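Local coordinates for probable tRNA pseudouridine synthase D (Methanosarcina mazei, PDB 1Z2Z), which probably converts uridine 13 of transfer RNAs to pseudouridine, as a member of the TruD family of pseudouridine synthases, at residues G47-E53 / K116-R122. Sequence-based numbering, arbitrary orientation.
Sequences GKYLIVE and KVLGRSR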
ATOM      1  N   GLY A  47      -6.656 -14.371 -31.695  1.00 31.43           N
ATOM      2  CA  GLY A  47      -5.457 -14.215 -30.888  1.00 30.08           C
ATOM      3  C   GLY A  47      -5.076 -15.531 -30.228  1.00 28.38           C
ATOM      4  O   GLY A  47      -5.940 -16.374 -30.012  1.00 29.15           O
ATOM      5  N   LYS A  48      -3.802 -15.715 -29.901  1.00 26.57           N
ATOM      6  CA  LYS A  48      -3.363 -16.959 -29.281  1.00 27.45           C
ATOM      7  C   LYS A  48      -3.495 -16.930 -27.766  1.00 26.54           C
ATOM      8  O   LYS A  48      -2.924 -17.764 -27.076  1.00 28.74           O
ATOM      9  CB  LYS A  48      -1.912 -17.258 -29.675  1.00 30.99           C
ATOM     10  CG  LYS A  48      -0.885 -16.270 -29.107  1.00 33.32           C
ATOM     11  CD  LYS A  48       0.383 -16.190 -29.968  1.00 32.58           C
ATOM     12  CE  LYS A  48       1.356 -15.114 -29.464  1.00 33.84           C
ATOM     13  NZ  LYS A  48       2.188 -15.517 -28.292  1.00 30.97           N
ATOM     14  N   TYR A  49      -4.259 -15.972 -27.258  1.00 26.12           N
ATOM     15  CA  TYR A  49      -4.475 -15.824 -25.827  1.00 23.27           C
ATOM     16  C   TYR A  49      -5.977 -15.870 -25.513  1.00 20.94           C
ATOM     17  O   TYR A  49      -6.781 -15.119 -26.081  1.00 17.68           O
ATOM     18  CB  TYR A  49      -3.848 -14.502 -25.347  1.00 25.17           C
ATOM     19  CG  TYR A  49      -2.349 -14.573 -25.096  1.00 25.93           C
ATOM     20  CD1 TYR A  49      -1.850 -15.323 -24.039  1.00 26.02           C
ATOM     21  CD2 TYR A  49      -1.431 -13.907 -25.917  1.00 24.35           C
ATOM     22  CE1 TYR A  49      -0.485 -15.420 -23.799  1.00 26.98           C
ATOM     23  CE2 TYR A  49      -0.047 -13.998 -25.679  1.00 22.63           C
ATOM     24  CZ  TYR A  49       0.413 -14.760 -24.620  1.00 25.72           C
ATOM     25  OH  TYR A  49       1.760 -14.916 -24.355  1.00 28.33           O
ATOM     26  N   LEU A  50      -6.352 -16.779 -24.619  1.00 20.67           N
ATOM     27  CA  LEU A  50      -7.750 -16.943 -24.236  1.00 19.03           C
ATOM     28  C   LEU A  50      -7.977 -16.092 -22.998  1.00 15.67           C
ATOM     29  O   LEU A  50      -7.252 -16.225 -22.017  1.00 16.80           O
ATOM     30  CB  LEU A  50      -8.037 -18.426 -23.954  1.00 19.97           C
ATOM     31  CG  LEU A  50      -9.499 -18.881 -23.922  1.00 20.34           C
ATOM     32  CD1 LEU A  50     -10.152 -18.283 -22.724  1.00 21.13           C
ATOM     33  CD2 LEU A  50     -10.225 -18.464 -25.187  1.00 16.44           C
ATOM     34  N   ILE A  51      -8.970 -15.216 -23.042  1.00 13.30           N
ATOM     35  CA  ILE A  51      -9.226 -14.341 -21.901  1.00 15.29           C
ATOM     36  C   ILE A  51     -10.450 -14.753 -21.092  1.00 18.52           C
ATOM     37  O   ILE A  51     -11.595 -14.741 -21.580  1.00 20.92           O
ATOM     38  CB  ILE A  51      -9.414 -12.861 -22.317  1.00 11.91           C
ATOM     39  CG1 ILE A  51      -8.398 -12.451 -23.399  1.00  4.61           C
ATOM     40  CG2 ILE A  51      -9.275 -12.006 -21.083  1.00 12.51           C
ATOM     41  CD1 ILE A  51      -6.933 -12.721 -23.053  1.00  1.00           C
ATOM     42  N   VAL A  52     -10.192 -15.051 -19.828  1.00 19.53           N
ATOM     43  CA  VAL A  52     -11.211 -15.531 -18.915  1.00 21.18           C
ATOM     44  C   VAL A  52     -11.422 -14.707 -17.662  1.00 20.56           C
ATOM     45  O   VAL A  52     -10.482 -14.146 -17.106  1.00 19.84           O
ATOM     46  CB  VAL A  52     -10.855 -16.959 -18.467  1.00 23.16           C
ATOM     47  CG1 VAL A  52     -12.047 -17.608 -17.802  1.00 27.27           C
ATOM     48  CG2 VAL A  52     -10.383 -17.774 -19.658  1.00 21.00           C
ATOM     49  N   GLU A  53     -12.667 -14.659 -17.211  1.00 22.00           N
ATOM     50  CA  GLU A  53     -13.008 -13.942 -15.990  1.00 22.78           C
ATOM     51  C   GLU A  53     -12.883 -14.977 -14.886  1.00 23.72           C
ATOM     52  O   GLU A  53     -13.580 -15.986 -14.894  1.00 25.59           O
ATOM     53  CB  GLU A  53     -14.436 -13.435 -16.045  1.00 22.46           C
ATOM     54  CG  GLU A  53     -14.827 -12.658 -14.828  1.00 26.27           C
ATOM     55  CD  GLU A  53     -16.305 -12.355 -14.805  1.00 28.83           C
ATOM     56  OE1 GLU A  53     -17.029 -13.023 -14.037  1.00 30.57           O
ATOM     57  OE2 GLU A  53     -16.742 -11.465 -15.571  1.00 31.05           O
ATOM     58  N   LYS A 116     -15.133 -18.082 -16.703  1.00 30.44           N
ATOM     59  CA  LYS A 116     -16.027 -17.642 -17.769  1.00 31.94           C
ATOM     60  C   LYS A 116     -15.224 -16.962 -18.881  1.00 31.48           C
ATOM     61  O   LYS A 116     -14.479 -16.013 -18.649  1.00 32.70           O
ATOM     62  CB  LYS A 116     -17.077 -16.669 -17.205  1.00 34.06           C
ATOM     63  CG  LYS A 116     -17.734 -17.130 -15.893  1.00 39.89           C
ATOM     64  CD  LYS A 116     -18.706 -16.087 -15.309  1.00 43.28           C
ATOM     65  CE  LYS A 116     -19.206 -16.462 -13.904  1.00 43.91           C
ATOM     66  NZ  LYS A 116     -19.932 -15.316 -13.258  1.00 43.99           N
ATOM     67  N   VAL A 117     -15.373 -17.453 -20.097  1.00 30.64           N
ATOM     68  CA  VAL A 117     -14.641 -16.883 -21.213  1.00 28.66           C
ATOM     69  C   VAL A 117     -15.097 -15.447 -21.485  1.00 28.87           C
ATOM     70  O   VAL A 117     -16.275 -15.113 -21.336  1.00 30.12           O
ATOM     71  CB  VAL A 117     -14.838 -17.754 -22.480  1.00 26.24           C
ATOM     72  CG1 VAL A 117     -14.065 -17.196 -23.638  1.00 24.40           C
ATOM     73  CG2 VAL A 117     -14.389 -19.179 -22.190  1.00 26.17           C
ATOM     74  N   LEU A 118     -14.149 -14.587 -21.842  1.00 28.06           N
ATOM     75  CA  LEU A 118     -14.473 -13.215 -22.187  1.00 24.88           C
ATOM     76  C   LEU A 118     -14.147 -13.077 -23.680  1.00 22.86           C
ATOM     77  O   LEU A 118     -14.863 -12.408 -24.413  1.00 22.59           O
ATOM     78  CB  LEU A 118     -13.678 -12.212 -21.323  1.00 24.52           C
ATOM     79  CG  LEU A 118     -14.034 -12.179 -19.819  1.00 24.59           C
ATOM     80  CD1 LEU A 118     -13.045 -11.317 -19.067  1.00 23.61           C
ATOM     81  CD2 LEU A 118     -15.447 -11.682 -19.604  1.00 21.10           C
ATOM     82  N   GLY A 119     -13.095 -13.746 -24.144  1.00 20.64           N
ATOM     83  CA  GLY A 119     -12.775 -13.653 -25.556  1.00 19.92           C
ATOM     84  C   GLY A 119     -11.338 -14.018 -25.816  1.00 20.08           C
ATOM     85  O   GLY A 119     -10.757 -14.794 -25.062  1.00 18.24           O
ATOM     86  N   ARG A 120     -10.753 -13.470 -26.876  1.00 20.79           N
ATOM     87  CA  ARG A 120      -9.352 -13.771 -27.173  1.00 23.18           C
ATOM     88  C   ARG A 120      -8.590 -12.495 -27.518  1.00 23.69           C
ATOM     89  O   ARG A 120      -9.184 -11.443 -27.730  1.00 24.80           O
ATOM     90  CB  ARG A 120      -9.248 -14.788 -28.328  1.00 25.48           C
ATOM     91  CG  ARG A 120      -9.934 -16.153 -28.060  1.00 25.76           C
ATOM     92  CD  ARG A 120      -9.646 -17.190 -29.163  1.00 25.20           C
ATOM     93  NE  ARG A 120      -8.243 -17.568 -29.185  1.00 22.87           N
ATOM     94  CZ  ARG A 120      -7.689 -18.448 -28.360  1.00 24.26           C
ATOM     95  NH1 ARG A 120      -6.389 -18.713 -28.441  1.00 24.58           N
ATOM     96  NH2 ARG A 120      -8.431 -19.081 -27.465  1.00 25.51           N
ATOM     97  N   SER A 121      -7.272 -12.589 -27.554  1.00 24.76           N
ATOM     98  CA  SER A 121      -6.435 -11.441 -27.871  1.00 26.83           C
ATOM     99  C   SER A 121      -5.004 -11.863 -28.176  1.00 29.18           C
ATOM    100  O   SER A 121      -4.499 -12.856 -27.643  1.00 28.04           O
ATOM    101  CB  SER A 121      -6.416 -10.435 -26.719  1.00 26.47           C
ATOM    102  OG  SER A 121      -5.285  -9.589 -26.844  1.00 25.69           O
ATOM    103  N   ARG A 122      -4.348 -11.095 -29.035  1.00 31.64           N
ATOM    104  CA  ARG A 122      -2.974 -11.386 -29.408  1.00 33.32           C
ATOM    105  C   ARG A 122      -2.080 -10.968 -28.254  1.00 33.24           C
ATOM    106  O   ARG A 122      -0.900 -11.310 -28.220  1.00 33.71           O
ATOM    107  CB  ARG A 122      -2.594 -10.601 -30.672  1.00 37.88           C
ATOM    108  CG  ARG A 122      -3.610 -10.711 -31.808  1.00 42.66           C
ATOM    109  CD  ARG A 122      -3.215  -9.869 -33.008  1.00 46.13           C
ATOM    110  NE  ARG A 122      -4.308  -9.705 -33.968  1.00 51.36           N
ATOM    111  CZ  ARG A 122      -4.899 -10.700 -34.628  1.00 54.98           C
ATOM    112  NH1 ARG A 122      -4.508 -11.957 -34.444  1.00 53.88           N
ATOM    113  NH2 ARG A 122      -5.895 -10.435 -35.471  1.00 56.90           N
TER
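A classic beta bulge shifts the antiparallel pairing of strands 49-57 and 113-121 by one residue in the mixed beta sheet of this TruD-family synthase, Leu118 and Gly119 together facing Ile51. Ile51 O accepts from both, at 2.6 Å from Leu118 N and 3.1 Å from Gly119 N, while Ile51 N donates to Gly119 O. Beyond the extra residue Val52 pairs with Val117. Gly119 has backbone angles (phi 159°, psi -152°) at which a side chain would press on the preceding carbonyl.

Leu50, Val52, Val117 and Arg120 share one face of the sheet, where helix 102-105 packs on the three aliphatic residues. Arg120, turned about its CG-CD bond (chi3 66°), brings its guanidinium back over the backbone of Tyr49 and Leu50, with Tyr49 O over the centre of one face. It grips Gly47 side-on: NE and NH1 both reach Gly47 O, at 2.7 and 2.9 Å, while NH2 bonds to Thr100 O. With alanine in place of Arg120, Gly47 O would probably lose both side-chain donors and Thr100 O its bond from NH2. Toward the bulge, Leu50 CD1 meets Val117 CG1 at 4.2 Å, the two side chains crossing at about a right angle. On the other face, the extended side chains of Glu53 and Lys116 run alongside each other to a long salt bridge, OE1 of Glu53 lying 3.8 Å from NZ of Lys116.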